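Local structure of acetyltransferase (Bacillus cereus, 1Y9W) at residues A[16-19]-A[20-24]; A[24-27]-A[28-31]; A[78-81]-A[82-85]; A[90-94]-A[95-99]; A[126-129]-A[130-133]. The protein probably transfers acyl groups, most likely acetyl from acetyl-coenzyme A, as a member of the GNAT family of N-acetyltransferases. All blocks are in the same frame, centred on the assembly; numbering follows the deposited sequence.

Contact 1. Residues A[16-19]-A[20-24]; sequences YIKN and KVIQY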
loop_
_atom_site.group_PDB
_atom_site.type_symbol
_atom_site.label_atom_id
_atom_site.label_comp_id
_atom_site.label_asym_id
_atom_site.label_seq_id
_atom_site.Cartn_x
_atom_site.Cartn_y
_atom_site.Cartn_z
ATOM N N TYR A 16 -8.954 -10.969 10.281
ATOM C CA TYR A 16 -10.192 -10.540 10.926
ATOM C C TYR A 16 -10.112 -9.047 11.214
ATOM O O TYR A 16 -11.066 -8.307 10.972
ATOM C CB TYR A 16 -10.397 -11.309 12.233
ATOM C CG TYR A 16 -11.586 -10.857 13.057
ATOM C CD1 TYR A 16 -12.885 -10.924 12.546
ATOM C CD2 TYR A 16 -11.415 -10.383 14.361
ATOM C CE1 TYR A 16 -13.993 -10.529 13.320
ATOM C CE2 TYR A 16 -12.511 -9.985 15.137
ATOM C CZ TYR A 16 -13.795 -10.062 14.611
ATOM O OH TYR A 16 -14.874 -9.674 15.374
ATOM N N ILE A 17 -8.968 -8.618 11.741
ATOM C CA ILE A 17 -8.733 -7.212 12.055
ATOM C C ILE A 17 -8.939 -6.378 10.796
ATOM O O ILE A 17 -9.629 -5.354 10.809
ATOM C CB ILE A 17 -7.291 -6.993 12.574
ATOM C CG1 ILE A 17 -7.112 -7.702 13.920
ATOM C CG2 ILE A 17 -6.988 -5.505 12.689
ATOM C CD1 ILE A 17 -8.091 -7.251 15.001
ATOM N N LYS A 18 -8.336 -6.841 9.707
ATOM C CA LYS A 18 -8.435 -6.176 8.414
ATOM C C LYS A 18 -9.883 -6.014 7.957
ATOM O O LYS A 18 -10.271 -4.946 7.485
ATOM C CB LYS A 18 -7.652 -6.967 7.357
ATOM C CG LYS A 18 -7.840 -6.458 5.939
ATOM C CD LYS A 18 -7.051 -7.283 4.940
ATOM C CE LYS A 18 -7.206 -6.734 3.528
ATOM N NZ LYS A 18 -6.237 -7.361 2.580
ATOM N N ASN A 19 -10.673 -7.081 8.090
ATOM C CA ASN A 19 -12.078 -7.057 7.681
ATOM C C ASN A 19 -12.953 -6.200 8.595
ATOM O O ASN A 19 -13.905 -5.565 8.137
ATOM C CB ASN A 19 -12.636 -8.480 7.606
ATOM C CG ASN A 19 -11.968 -9.306 6.526
ATOM O OD1 ASN A 19 -11.830 -8.863 5.385
ATOM N ND2 ASN A 19 -11.556 -10.516 6.878
ATOM N N LYS A 20 -12.642 -6.192 9.887
ATOM C CA LYS A 20 -13.399 -5.372 10.818
ATOM C C LYS A 20 -13.136 -3.907 10.460
ATOM O O LYS A 20 -14.033 -3.070 10.551
ATOM C CB LYS A 20 -12.965 -5.673 12.248
ATOM C CG LYS A 20 -13.306 -7.085 12.701
ATOM C CD LYS A 20 -14.666 -7.156 13.378
ATOM C CE LYS A 20 -15.800 -6.782 12.447
ATOM N NZ LYS A 20 -17.089 -6.686 13.197
ATOM N N VAL A 21 -11.908 -3.607 10.034
ATOM C CA VAL A 21 -11.540 -2.248 9.631
ATOM C C VAL A 21 -12.247 -1.852 8.339
ATOM O O VAL A 21 -12.702 -0.716 8.192
ATOM C CB VAL A 21 -10.021 -2.102 9.386
ATOM C CG1 VAL A 21 -9.741 -0.784 8.709
ATOM C CG2 VAL A 21 -9.270 -2.170 10.697
ATOM N N ILE A 22 -12.323 -2.784 7.394
ATOM C CA ILE A 22 -12.986 -2.517 6.119
ATOM C C ILE A 22 -14.497 -2.361 6.346
ATOM O O ILE A 22 -15.145 -1.473 5.773
ATOM C CB ILE A 22 -12.729 -3.668 5.114
ATOM C CG1 ILE A 22 -11.222 -3.815 4.871
ATOM C CG2 ILE A 22 -13.456 -3.391 3.801
ATOM C CD1 ILE A 22 -10.856 -4.957 3.938
ATOM N N GLN A 23 -15.045 -3.232 7.192
ATOM C CA GLN A 23 -16.461 -3.206 7.519
ATOM C C GLN A 23 -16.834 -1.850 8.115
ATOM O O GLN A 23 -17.810 -1.228 7.692
ATOM C CB GLN A 23 -16.782 -4.327 8.511
ATOM C CG GLN A 23 -18.084 -4.135 9.269
ATOM C CD GLN A 23 -18.356 -5.255 10.255
ATOM O OE1 GLN A 23 -18.757 -6.352 9.867
ATOM N NE2 GLN A 23 -18.131 -4.985 11.538
ATOM N N TYR A 24 -16.047 -1.399 9.093
ATOM C CA TYR A 24 -16.273 -0.114 9.755
ATOM C C TYR A 24 -16.158 1.035 8.761
ATOM O O TYR A 24 -16.973 1.952 8.771
ATOM C CB TYR A 24 -15.268 0.080 10.897
ATOM C CG TYR A 24 -15.326 1.440 11.578
ATOM C CD1 TYR A 24 -16.435 1.825 12.340
ATOM C CD2 TYR A 24 -14.269 2.344 11.455
ATOM C CE1 TYR A 24 -16.487 3.088 12.969
ATOM C CE2 TYR A 24 -14.312 3.603 12.075
ATOM C CZ TYR A 24 -15.421 3.968 12.829
ATOM O OH TYR A 24 -15.448 5.208 13.439
#
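Lys20 lays the aliphatic part of its side chain over one face of the Tyr16 ring, one helical turn earlier. The touch is a CH-pi contact: Lys20 CG stands 3.6 Å from the ring centroid and 15° off the ring normal, displaced toward the rim. From there the chain passes toward the phenol end, where Lys20 CD reaches Tyr16 OH at 3.2 Å. Tyr16 holds CG anti to its own backbone N (chi1 175°), which swings the ring forward along the helix to meet the lysine, while bends at chi2 and chi3 of Lys20 fold its methylenes over that ring. A second pair, Lys18 and Ile22, lies side by side and points the same way, with Lys18 CG 3.9 Å from Ile22 CD1; the lysine chain is extended, so its CE also runs past this methyl.

Behind these side chains the backbone sets the spacing. Lys20 N donates to Tyr16 O at 2.9 Å, and Gln23 N donates to Asn19 O at 2.8 Å; Val21 and Ile22 bind Ile17 O and Lys18 O in the same i to i+4 pattern. Farther out, sheet strands of the second subunit cover this surface, its Ile51 packing on Ile17, its Phe68 on Lys18 and its Trp70 on Lys20. These are i/i+4 pairs of the N-terminal helix 11-27, which lies on the partner's sheet, consistent with an element exchanged in the dimer.

Contact 2. Residues A[24-27]-A[28-31]; sequences YNMS and ILTD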
loop_
_atom_site.group_PDB
_atom_site.type_symbol
_atom_site.label_atom_id
_atom_site.label_comp_id
_atom_site.label_asym_id
_atom_site.label_seq_id
_atom_site.Cartn_x
_atom_site.Cartn_y
_atom_site.Cartn_z
ATOM N N TYR A 24 -16.047 -1.399 9.093
ATOM C CA TYR A 24 -16.273 -0.114 9.755
ATOM C C TYR A 24 -16.158 1.035 8.761
ATOM O O TYR A 24 -16.973 1.952 8.771
ATOM C CB TYR A 24 -15.268 0.080 10.897
ATOM C CG TYR A 24 -15.326 1.440 11.578
ATOM C CD1 TYR A 24 -16.435 1.825 12.340
ATOM C CD2 TYR A 24 -14.269 2.344 11.455
ATOM C CE1 TYR A 24 -16.487 3.088 12.969
ATOM C CE2 TYR A 24 -14.312 3.603 12.075
ATOM C CZ TYR A 24 -15.421 3.968 12.829
ATOM O OH TYR A 24 -15.448 5.208 13.439
ATOM N N ASN A 25 -15.141 0.986 7.906
ATOM C CA ASN A 25 -14.957 2.031 6.903
ATOM C C ASN A 25 -16.217 2.125 6.049
ATOM O O ASN A 25 -16.807 3.196 5.893
ATOM C CB ASN A 25 -13.762 1.717 5.989
ATOM C CG ASN A 25 -12.416 1.865 6.692
ATOM O OD1 ASN A 25 -12.330 2.382 7.810
ATOM N ND2 ASN A 25 -11.352 1.418 6.027
ATOM N N MET A 26 -16.625 0.988 5.499
ATOM C CA MET A 26 -17.806 0.938 4.652
ATOM C C MET A 26 -19.041 1.464 5.368
ATOM O O MET A 26 -19.890 2.113 4.760
ATOM C CB MET A 26 -18.059 -0.500 4.186
ATOM C CG MET A 26 -17.011 -1.044 3.234
ATOM S SD MET A 26 -16.881 -0.052 1.745
ATOM C CE MET A 26 -15.483 0.920 2.121
ATOM N N SER A 27 -19.132 1.182 6.664
ATOM C CA SER A 27 -20.279 1.600 7.457
ATOM C C SER A 27 -20.395 3.108 7.647
ATOM O O SER A 27 -21.473 3.615 7.959
ATOM C CB SER A 27 -20.254 0.920 8.829
ATOM O OG SER A 27 -19.215 1.428 9.641
ATOM N N ILE A 28 -19.301 3.836 7.463
ATOM C CA ILE A 28 -19.368 5.280 7.632
ATOM C C ILE A 28 -19.160 6.061 6.333
ATOM O O ILE A 28 -18.972 7.276 6.354
ATOM C CB ILE A 28 -18.359 5.758 8.707
ATOM C CG1 ILE A 28 -16.923 5.493 8.255
ATOM C CG2 ILE A 28 -18.633 5.033 10.029
ATOM C CD1 ILE A 28 -15.885 5.941 9.272
ATOM N N LEU A 29 -19.201 5.362 5.201
ATOM C CA LEU A 29 -19.033 6.005 3.901
ATOM C C LEU A 29 -20.279 5.811 3.053
ATOM O O LEU A 29 -21.003 4.824 3.210
ATOM C CB LEU A 29 -17.826 5.426 3.153
ATOM C CG LEU A 29 -16.447 5.723 3.737
ATOM C CD1 LEU A 29 -15.379 5.049 2.896
ATOM C CD2 LEU A 29 -16.233 7.224 3.786
ATOM N N THR A 30 -20.522 6.753 2.150
ATOM C CA THR A 30 -21.682 6.684 1.275
ATOM C C THR A 30 -21.397 5.820 0.047
ATOM O O THR A 30 -20.239 5.598 -0.319
ATOM C CB THR A 30 -22.126 8.094 0.832
ATOM O OG1 THR A 30 -21.039 8.760 0.177
ATOM C CG2 THR A 30 -22.570 8.908 2.044
ATOM N N ASP A 31 -22.462 5.333 -0.580
ATOM C CA ASP A 31 -22.338 4.469 -1.748
ATOM C C ASP A 31 -21.675 5.181 -2.912
ATOM O O ASP A 31 -21.094 4.553 -3.795
ATOM C CB ASP A 31 -23.717 3.951 -2.168
ATOM C CG ASP A 31 -24.503 3.389 -0.997
ATOM O OD1 ASP A 31 -23.884 2.798 -0.086
ATOM O OD2 ASP A 31 -25.744 3.531 -0.992
#
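Ile28 meets the Tyr24 ring just where helix 11-27 gives way to the loop that leads to strand 38-45, so the contact belongs to a helix C-terminus. The Ile28 amide has two acceptors from the last turn. Its bond to Asn25 O is 3.0 Å long, of the i to i+3 kind, and reaches the oxygen from above the carbonyl plane, 57° out of it. The bond to Tyr24 O is weak, with an angle of only 125° at the hydrogen. Ser27 OG is modelled only 2.5 Å from the same Tyr24 O, too short to be taken at face value.

The Ile28 side chain has CG1 between its backbone N and carbonyl carbon (chi1 65°), and this directs CD1 back toward the tyrosine. The two side chains cross obliquely, Ile28 CD1 lying 4.0 Å from Tyr24 CE2, while Ile28 CG2 is 4.1 Å from Tyr24 CE1, across the ring from CE2. Phe107 of the second subunit packs on Ile28, and Gln108 of that subunit hydrogen-bonds Asn25 OD1.

Leu29 follows with an extended backbone. Its amide makes a long, weak bond to Met26 O, an oxygen that also accepts from Lys34 NZ. The leucine side chain is buried, packing on Phe61 and, across the subunit boundary, on His131 of the second subunit. Met26 approaches it from the helix with the methyl beyond its sulfur, Met26 CE standing 4.2 Å from Leu29 CD1.

Contact 3. Residues A[78-81]-A[82-85]; sequences DGYG and SQLL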
loop_
_atom_site.group_PDB
_atom_site.type_symbol
_atom_site.label_atom_id
_atom_site.label_comp_id
_atom_site.label_asym_id
_atom_site.label_seq_id
_atom_site.Cartn_x
_atom_site.Cartn_y
_atom_site.Cartn_z
ATOM N N ASP A 78 12.070 0.879 -26.323
ATOM C CA ASP A 78 10.947 0.841 -27.245
ATOM C C ASP A 78 9.657 1.529 -26.794
ATOM O O ASP A 78 8.663 1.539 -27.525
ATOM C CB ASP A 78 10.686 -0.613 -27.650
ATOM C CG ASP A 78 11.930 -1.283 -28.238
ATOM O OD1 ASP A 78 12.700 -0.596 -28.947
ATOM O OD2 ASP A 78 12.137 -2.494 -28.002
ATOM N N GLY A 79 9.675 2.106 -25.596
ATOM C CA GLY A 79 8.516 2.822 -25.094
ATOM C C GLY A 79 7.274 2.025 -24.746
ATOM O O GLY A 79 6.158 2.545 -24.832
ATOM N N TYR A 80 7.438 0.770 -24.354
ATOM C CA TYR A 80 6.278 -0.024 -23.984
ATOM C C TYR A 80 5.735 0.443 -22.633
ATOM O O TYR A 80 4.534 0.337 -22.367
ATOM C CB TYR A 80 6.640 -1.509 -23.917
ATOM C CG TYR A 80 6.981 -2.109 -25.259
ATOM C CD1 TYR A 80 6.115 -1.974 -26.344
ATOM C CD2 TYR A 80 8.168 -2.805 -25.448
ATOM C CE1 TYR A 80 6.430 -2.520 -27.590
ATOM C CE2 TYR A 80 8.491 -3.356 -26.691
ATOM C CZ TYR A 80 7.619 -3.211 -27.756
ATOM O OH TYR A 80 7.933 -3.763 -28.982
ATOM N N GLY A 81 6.620 0.966 -21.787
ATOM C CA GLY A 81 6.200 1.432 -20.476
ATOM C C GLY A 81 5.258 2.620 -20.544
ATOM O O GLY A 81 4.248 2.681 -19.838
ATOM N N SER A 82 5.588 3.573 -21.400
ATOM C CA SER A 82 4.769 4.758 -21.567
ATOM C C SER A 82 3.410 4.327 -22.129
ATOM O O SER A 82 2.351 4.827 -21.735
ATOM C CB SER A 82 5.479 5.710 -22.528
ATOM O OG SER A 82 4.822 6.958 -22.589
ATOM N N GLN A 83 3.464 3.367 -23.043
ATOM C CA GLN A 83 2.292 2.812 -23.708
ATOM C C GLN A 83 1.337 2.151 -22.701
ATOM O O GLN A 83 0.112 2.336 -22.755
ATOM C CB GLN A 83 2.770 1.775 -24.719
ATOM C CG GLN A 83 2.005 1.709 -26.017
ATOM C CD GLN A 83 2.543 0.611 -26.928
ATOM O OE1 GLN A 83 3.747 0.545 -27.203
ATOM N NE2 GLN A 83 1.653 -0.257 -27.396
ATOM N N LEU A 84 1.907 1.363 -21.793
ATOM C CA LEU A 84 1.130 0.665 -20.778
ATOM C C LEU A 84 0.505 1.634 -19.784
ATOM O O LEU A 84 -0.644 1.468 -19.364
ATOM C CB LEU A 84 2.029 -0.328 -20.038
ATOM C CG LEU A 84 2.418 -1.538 -20.881
ATOM C CD1 LEU A 84 3.663 -2.218 -20.313
ATOM C CD2 LEU A 84 1.236 -2.478 -20.930
ATOM N N LEU A 85 1.269 2.645 -19.401
ATOM C CA LEU A 85 0.784 3.629 -18.449
ATOM C C LEU A 85 -0.380 4.387 -19.067
ATOM O O LEU A 85 -1.439 4.505 -18.465
ATOM C CB LEU A 85 1.907 4.600 -18.088
ATOM C CG LEU A 85 1.618 5.608 -16.983
ATOM C CD1 LEU A 85 1.268 4.871 -15.700
ATOM C CD2 LEU A 85 2.839 6.484 -16.777
#
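Gly79, with positive phi, occupies the N-cap position of helix 80-94, and the first turn follows from it: Gln83 N binds Gly79 O weakly at 3.3 Å, then Leu84 N binds Tyr80 O at 2.9 Å and Leu85 N binds Gly81 O at 3.0 Å.

Tyr80 and Gln83 lie alongside each other and point the same way. The glutamine carbonyl comes to the ring edge, Gln83 OE1 being 3.6 Å from Tyr80 CD1, with the ring and amide planes 51° apart. Leu84 leans back, its CG 3.2 Å from Tyr80 O, and packs on Leu42 and Val44 of strand 38-45. Ser82 OG is hydrogen-bonded to His116 NE2, and Lys4 and Ile6 of the second subunit pack on Tyr80 and Gln83.

The helix belongs to the beta-alpha-beta unit formed with strands 63-71 and 99-105. Gly79 and Gly81 fit the Arg-x-x-Gly-x-Gly/Ala loop of GNAT proteins, where, as in relatives, the helix N-terminus probably receives the acetyl-CoA pyrophosphate. Polar binding between the two segments is carried by the backbone, while tyrosine and glutamine meet through an oxygen at an aromatic C-H edge, probably of modest electrostatic benefit.

Contact 4. Residues A[90-94]-A[95-99]; sequences GIAKE and KGCRL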
loop_
_atom_site.group_PDB
_atom_site.type_symbol
_atom_site.label_atom_id
_atom_site.label_comp_id
_atom_site.label_asym_id
_atom_site.label_seq_id
_atom_site.Cartn_x
_atom_site.Cartn_y
_atom_site.Cartn_z
ATOM N N GLY A 90 -6.372 5.223 -19.272
ATOM C CA GLY A 90 -7.603 5.291 -20.036
ATOM C C GLY A 90 -8.652 4.355 -19.463
ATOM O O GLY A 90 -9.823 4.717 -19.339
ATOM N N ILE A 91 -8.237 3.146 -19.107
ATOM C CA ILE A 91 -9.164 2.181 -18.542
ATOM C C ILE A 91 -9.720 2.731 -17.240
ATOM O O ILE A 91 -10.904 2.560 -16.932
ATOM C CB ILE A 91 -8.471 0.832 -18.251
ATOM C CG1 ILE A 91 -7.856 0.265 -19.533
ATOM C CG2 ILE A 91 -9.474 -0.144 -17.670
ATOM C CD1 ILE A 91 -7.094 -1.028 -19.326
ATOM N N ALA A 92 -8.858 3.394 -16.474
ATOM C CA ALA A 92 -9.260 3.965 -15.196
ATOM C C ALA A 92 -10.252 5.093 -15.427
ATOM O O ALA A 92 -11.276 5.179 -14.752
ATOM C CB ALA A 92 -8.039 4.493 -14.451
ATOM N N LYS A 93 -9.929 5.958 -16.384
ATOM C CA LYS A 93 -10.772 7.092 -16.731
ATOM C C LYS A 93 -12.150 6.601 -17.178
ATOM O O LYS A 93 -13.174 7.188 -16.832
ATOM C CB LYS A 93 -10.111 7.894 -17.849
ATOM C CG LYS A 93 -10.717 9.264 -18.089
ATOM C CD LYS A 93 -10.048 9.983 -19.262
ATOM C CE LYS A 93 -8.527 10.116 -19.085
ATOM N NZ LYS A 93 -7.777 8.842 -19.326
ATOM N N GLU A 94 -12.160 5.511 -17.935
ATOM C CA GLU A 94 -13.388 4.909 -18.446
ATOM C C GLU A 94 -14.282 4.299 -17.359
ATOM O O GLU A 94 -15.509 4.274 -17.495
ATOM C CB GLU A 94 -13.030 3.837 -19.483
ATOM C CG GLU A 94 -14.197 2.990 -19.986
ATOM C CD GLU A 94 -15.243 3.798 -20.746
ATOM O OE1 GLU A 94 -14.857 4.589 -21.640
ATOM O OE2 GLU A 94 -16.452 3.634 -20.454
ATOM N N LYS A 95 -13.678 3.805 -16.284
ATOM C CA LYS A 95 -14.450 3.197 -15.207
ATOM C C LYS A 95 -14.862 4.194 -14.133
ATOM O O LYS A 95 -15.344 3.809 -13.067
ATOM C CB LYS A 95 -13.659 2.054 -14.573
ATOM C CG LYS A 95 -13.264 1.002 -15.574
ATOM C CD LYS A 95 -13.254 -0.355 -14.943
ATOM C CE LYS A 95 -13.174 -1.418 -16.004
ATOM N NZ LYS A 95 -13.308 -2.765 -15.393
ATOM N N GLY A 96 -14.666 5.476 -14.417
ATOM C CA GLY A 96 -15.044 6.503 -13.464
ATOM C C GLY A 96 -13.991 6.891 -12.439
ATOM O O GLY A 96 -14.319 7.524 -11.431
ATOM N N CYS A 97 -12.734 6.512 -12.677
ATOM C CA CYS A 97 -11.658 6.871 -11.756
ATOM C C CYS A 97 -11.333 8.339 -11.958
ATOM O O CYS A 97 -11.220 8.826 -13.086
ATOM C CB CYS A 97 -10.420 6.009 -11.991
ATOM S SG CYS A 97 -10.678 4.298 -11.492
ATOM N N ARG A 98 -11.187 9.037 -10.845
ATOM C CA ARG A 98 -10.921 10.462 -10.856
ATOM C C ARG A 98 -9.467 10.736 -10.500
ATOM O O ARG A 98 -8.945 11.834 -10.728
ATOM C CB ARG A 98 -11.834 11.130 -9.825
ATOM C CG ARG A 98 -13.052 10.277 -9.428
ATOM C CD ARG A 98 -13.578 10.682 -8.067
ATOM N NE ARG A 98 -12.513 10.598 -7.073
ATOM C CZ ARG A 98 -12.430 11.356 -5.980
ATOM N NH1 ARG A 98 -13.357 12.274 -5.712
ATOM N NH2 ARG A 98 -11.400 11.208 -5.161
ATOM N N LEU A 99 -8.808 9.718 -9.960
ATOM C CA LEU A 99 -7.439 9.865 -9.510
ATOM C C LEU A 99 -6.617 8.597 -9.689
ATOM O O LEU A 99 -7.160 7.490 -9.727
ATOM C CB LEU A 99 -7.478 10.249 -8.027
ATOM C CG LEU A 99 -6.266 10.069 -7.115
ATOM C CD1 LEU A 99 -5.250 11.183 -7.351
ATOM C CD2 LEU A 99 -6.744 10.088 -5.679
#
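Positive phi at Gly96 (89°) turns the chain back beyond Lys95, and Cys97 returns to Ala92; chi1 of -70° at Cys97 then lays SG beside its own backbone N and near Ala92 O. The result is a Schellman motif that ends helix 80-94, with Gly96 as its C-prime residue. Its outer bond, from Cys97 N back to Ala92 O, is 2.9 Å; the inner one, from Gly96 N to Lys93 O, is weak at 3.3 Å. Ala92 O also receives a weak bond from Lys95 N, so two amides converge on that one oxygen, while the better bond of the Lys95 amide goes to Ile91 O at 3.1 Å.

The side chain of Lys95 starts back along the helix, its CG 3.1 Å from Ile91 O, and its aliphatic part passes Ile91, with Lys95 CE 4.3 Å from Ile91 CG2. Its ammonium is directed to Glu38, with which NZ forms a salt bridge. Past the turn the chain enters strand 99-105 of the central sheet, and Arg98 makes a salt bridge to Asp126 of the second subunit.

Cys97 is buried, with Met59 of strand 51-60, Gln35 and Leu140 around it. On the helix side its thiol stands 3.4 Å from the carbonyl oxygen, SG to Ala92 O, and the apolar touch of the motif is made where Ala92 CB meets Cys97 CB at 3.7 Å.

Contact 5. Residues A[126-129]-A[130-133]; sequences DHPK and GHSQ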
loop_
_atom_site.group_PDB
_atom_site.type_symbol
_atom_site.label_atom_id
_atom_site.label_comp_id
_atom_site.label_asym_id
_atom_site.label_seq_id
_atom_site.Cartn_x
_atom_site.Cartn_y
_atom_site.Cartn_z
ATOM N N ASP A 126 15.644 8.522 2.817
ATOM C CA ASP A 126 16.435 7.426 3.376
ATOM C C ASP A 126 15.638 6.180 3.771
ATOM O O ASP A 126 15.624 5.774 4.940
ATOM C CB ASP A 126 17.228 7.910 4.588
ATOM C CG ASP A 126 18.554 7.195 4.729
ATOM O OD1 ASP A 126 18.850 6.321 3.887
ATOM O OD2 ASP A 126 19.303 7.516 5.676
ATOM N N HIS A 127 14.974 5.581 2.790
ATOM C CA HIS A 127 14.207 4.365 3.008
ATOM C C HIS A 127 13.985 3.684 1.671
ATOM O O HIS A 127 13.418 4.283 0.763
ATOM C CB HIS A 127 12.845 4.646 3.627
ATOM C CG HIS A 127 11.946 3.446 3.637
ATOM N ND1 HIS A 127 10.718 3.425 3.009
ATOM C CD2 HIS A 127 12.121 2.207 4.151
ATOM C CE1 HIS A 127 10.179 2.225 3.133
ATOM N NE2 HIS A 127 11.010 1.466 3.822
ATOM N N PRO A 128 14.507 2.457 1.505
ATOM C CA PRO A 128 15.280 1.779 2.554
ATOM C C PRO A 128 16.567 2.590 2.728
ATOM O O PRO A 128 16.831 3.493 1.932
ATOM C CB PRO A 128 15.523 0.386 1.966
ATOM C CG PRO A 128 15.529 0.640 0.476
ATOM C CD PRO A 128 14.395 1.623 0.294
ATOM N N LYS A 129 17.354 2.281 3.750
ATOM C CA LYS A 129 18.581 3.026 4.001
ATOM C C LYS A 129 19.416 3.153 2.740
ATOM O O LYS A 129 19.752 2.149 2.100
ATOM C CB LYS A 129 19.402 2.353 5.105
ATOM C CG LYS A 129 20.602 3.191 5.553
ATOM C CD LYS A 129 21.321 2.608 6.772
ATOM C CE LYS A 129 22.119 1.352 6.420
ATOM N NZ LYS A 129 23.236 1.653 5.475
ATOM N N GLY A 130 19.740 4.394 2.385
ATOM C CA GLY A 130 20.539 4.652 1.198
ATOM C C GLY A 130 19.720 4.956 -0.047
ATOM O O GLY A 130 20.267 5.153 -1.133
ATOM N N HIS A 131 18.401 4.994 0.115
ATOM C CA HIS A 131 17.494 5.261 -0.987
ATOM C C HIS A 131 16.309 6.091 -0.480
ATOM O O HIS A 131 16.294 6.524 0.671
ATOM C CB HIS A 131 16.989 3.934 -1.571
ATOM C CG HIS A 131 18.082 2.961 -1.910
ATOM N ND1 HIS A 131 18.648 2.116 -0.976
ATOM C CD2 HIS A 131 18.729 2.716 -3.075
ATOM C CE1 HIS A 131 19.595 1.396 -1.549
ATOM N NE2 HIS A 131 19.665 1.741 -2.823
ATOM N N SER A 132 15.323 6.324 -1.340
ATOM C CA SER A 132 14.139 7.077 -0.940
ATOM C C SER A 132 12.900 6.581 -1.686
ATOM O O SER A 132 12.999 5.882 -2.691
ATOM C CB SER A 132 14.344 8.582 -1.163
ATOM O OG SER A 132 14.707 8.873 -2.495
ATOM N N GLN A 133 11.729 6.927 -1.174
ATOM C CA GLN A 133 10.485 6.497 -1.786
ATOM C C GLN A 133 9.650 7.723 -2.126
ATOM O O GLN A 133 9.384 8.567 -1.268
ATOM C CB GLN A 133 9.738 5.565 -0.820
ATOM C CG GLN A 133 8.409 5.058 -1.338
ATOM C CD GLN A 133 7.752 4.052 -0.408
ATOM O OE1 GLN A 133 8.021 4.017 0.795
ATOM N NE2 GLN A 133 6.863 3.241 -0.962
#
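Asp126 reaches across the loop to Gly130, its OD1 accepting the Gly130 amide at 2.6 Å in an almost straight bond of 176°. The short bond ties the carboxylate to a type II beta turn, Pro128 to His131, in the connection between strands 119-124 and 133-139. The turn is closed by His131 N donating to Pro128 O at 2.8 Å, and the positive phi of Gly130 suits the third position of a type II turn. Before the turn, the peptide bond between His127 and Pro128 is cis. A further backbone bond, from His127 N to His131 O, is less certain, since the placing of that oxygen is doubtful.

His131 has CG beside its backbone N (chi1 -51°), which carries the ring back toward the turn; ND1 then makes a weak bond to Lys129 O at 3.3 Å. Pro128 lies against this side chain, its CG 3.7 Å from His131 ND1. Phe107 packs on Pro128 and meets the His131 ring edge-to-face. Arg98 of the second subunit hydrogen-bonds Asp126 O, and His63 of that subunit meets the His127 ring.

Gln133, where the second strand begins, runs beside His127 and points the same way, its NE2 hydrogen-bonded to Asp103. The ring and amide planes are 48° apart, and the amide oxygen meets the imidazole edge in plane, Gln133 OE1 to His127 ND1 at 3.5 Å.

Along the chain the five contacts follow in order, contacts 1 and 2 sharing Tyr24 and helix 11-27, with centres 11 Å apart. Contacts 3 and 4 mark the start and the end of helix 80-94, their centres 18 Å apart, and contact 5 lies in the loop before strand 133-139. Contacts 1 and 3 are on opposite sides of the chain's centre, about 37 Å between centres; contacts 4 and 5 are likewise opposed, at about 31 Å. All five touch the second subunit, and contacts 2 and 4 reach the part of the partner chain that forms contact 5. This is consistent with a dimer in which the N-terminal helix of each chain packs on the other.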